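Local coordinates for carboxymuconolactone decarboxylase family protein (Thermotoga maritima, PDB 1VKE), which belongs to the carboxymuconolactone decarboxylase family and is possibly involved in the antioxidative response, perhaps through a peroxiredoxin-like activity, at the interface of chains A and B. Numbering follows the deposited sequence. Chains: chain A/B, carboxymuconolactone decarboxylase family protein.

The interface of chains A and B. Residues chain A 101-106; chain B 101-106.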
# COMPACT_ATOMS: atom_id res chain seq x y z
N VAL A 101 2.99 -9.09 -12.72
CA VAL A 101 1.97 -8.52 -13.60
C VAL A 101 0.85 -7.86 -12.77
O VAL A 101 0.35 -6.75 -13.07
CB VAL A 101 1.43 -9.62 -14.54
CG1 VAL A 101 0.20 -9.13 -15.32
CG2 VAL A 101 2.54 -10.02 -15.48
N VAL A 102 0.45 -8.52 -11.67
CA VAL A 102 -0.63 -8.01 -10.81
C VAL A 102 -0.21 -6.76 -10.06
O VAL A 102 -1.00 -5.82 -9.96
CB VAL A 102 -1.11 -9.08 -9.80
CG1 VAL A 102 -2.00 -8.50 -8.72
CG2 VAL A 102 -1.78 -10.23 -10.52
N GLY A 103 0.98 -6.75 -9.49
CA GLY A 103 1.45 -5.63 -8.64
C GLY A 103 2.19 -4.51 -9.33
O GLY A 103 2.37 -3.46 -8.74
N GLY A 104 2.62 -4.70 -10.60
CA GLY A 104 3.22 -3.63 -11.40
C GLY A 104 4.71 -3.55 -11.36
O GLY A 104 5.37 -4.30 -10.64
N SER A 105 5.25 -2.61 -12.13
CA SER A 105 6.68 -2.42 -12.20
C SER A 105 7.32 -2.04 -10.89
O SER A 105 8.51 -2.24 -10.75
CB SER A 105 7.07 -1.46 -13.32
OG SER A 105 6.74 -0.13 -13.00
N ILE A 106 6.57 -1.46 -9.94
CA ILE A 106 7.08 -1.24 -8.58
C ILE A 106 7.53 -2.49 -7.92
O ILE A 106 8.24 -2.43 -6.90
CB ILE A 106 6.02 -0.53 -7.67
CG1 ILE A 106 4.70 -1.39 -7.60
CG2 ILE A 106 5.89 0.93 -8.01
CD1 ILE A 106 3.72 -0.81 -6.71
N VAL B 101 1.02 0.01 -16.05
CA VAL B 101 2.28 -0.73 -15.90
C VAL B 101 2.90 -0.53 -14.52
O VAL B 101 3.39 -1.48 -13.91
CB VAL B 101 3.25 -0.32 -17.01
CG1 VAL B 101 4.60 -0.95 -16.80
CG2 VAL B 101 2.68 -0.77 -18.32
N VAL B 102 2.86 0.69 -13.99
CA VAL B 102 3.46 0.94 -12.69
C VAL B 102 2.65 0.27 -11.57
O VAL B 102 3.24 -0.35 -10.66
CB VAL B 102 3.63 2.42 -12.41
CG1 VAL B 102 4.13 2.64 -11.00
CG2 VAL B 102 4.55 3.08 -13.46
N GLY B 103 1.33 0.44 -11.63
CA GLY B 103 0.39 -0.06 -10.62
C GLY B 103 -0.09 -1.47 -10.72
O GLY B 103 -0.69 -2.00 -9.76
N GLY B 104 0.11 -2.09 -11.89
CA GLY B 104 -0.21 -3.47 -12.06
C GLY B 104 -1.60 -3.75 -12.58
O GLY B 104 -2.48 -2.88 -12.64
N SER B 105 -1.82 -5.00 -12.99
CA SER B 105 -3.13 -5.40 -13.55
C SER B 105 -4.24 -5.32 -12.50
O SER B 105 -5.45 -5.28 -12.82
CB SER B 105 -3.06 -6.80 -14.16
OG SER B 105 -2.92 -7.77 -13.15
N ILE B 106 -3.87 -5.19 -11.23
CA ILE B 106 -4.87 -4.90 -10.21
C ILE B 106 -5.67 -3.60 -10.47
O ILE B 106 -6.79 -3.42 -10.00
CB ILE B 106 -4.15 -4.85 -8.81
CG1 ILE B 106 -5.12 -5.09 -7.66
CG2 ILE B 106 -3.36 -3.58 -8.62
CD1 ILE B 106 -5.56 -6.50 -7.53
O HOH W 1 0.31 -2.38 -7.06
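In this all-helical protein of the carboxymuconolactone decarboxylase family, two of the six copies in the deposited assembly meet about a two-fold axis, an interface that may belong to the biological oligomer. They join through the C-terminal end of helix 89-103, each helix end capped by the start of 3-10 helix 105-107 from its partner. The backbone N of B:Ser105 donates to A:Val101 O at 2.8 Å, nearly straight (169° at H) and in the carbonyl plane. Its twin, A:Ser105 N to B:Val101 O, is equally short at 2.8 Å. One residue on, B:Ile106 N reaches a lone pair of A:Val102 O at 3.2 Å. Carbonyls at a helix end, lacking the next turn's donors, thus find amides in the other subunit; the partly negative helix ends would tend to repel, which the donated N-H groups probably offset. On the axis the chains pass at their glycines, with A:Gly104 CA 3.5 Å from B:Gly104 CA; both residues have positive phi, which turns the chain from helix into the 3-10 segment. A water bridges A:Gly103 O and B:Gly103 O, 2.9 Å from each; sitting to one side of the pair, it probably offsets the repulsion between two oxygens that lie close together. The hydroxyl of B:Ser105, held between its own N and carbonyl carbon, lies alongside A:Val102 and makes a weak additional bond to A:Val101 O. A:Ile106 crosses B:Val102 at about a right angle, its CG2 branch 3.9 Å from B:Val102 CG1, while CG1 sits in the crowded position (chi1 58°) near B:Val102 O. An alanine here removes both branches and would probably leave B:Val102 less well packed and its carbonyl O less shielded. B:Ile106 instead places CG1 anti to its backbone N (chi1 -158°), so the side-chain packing departs from strict symmetry.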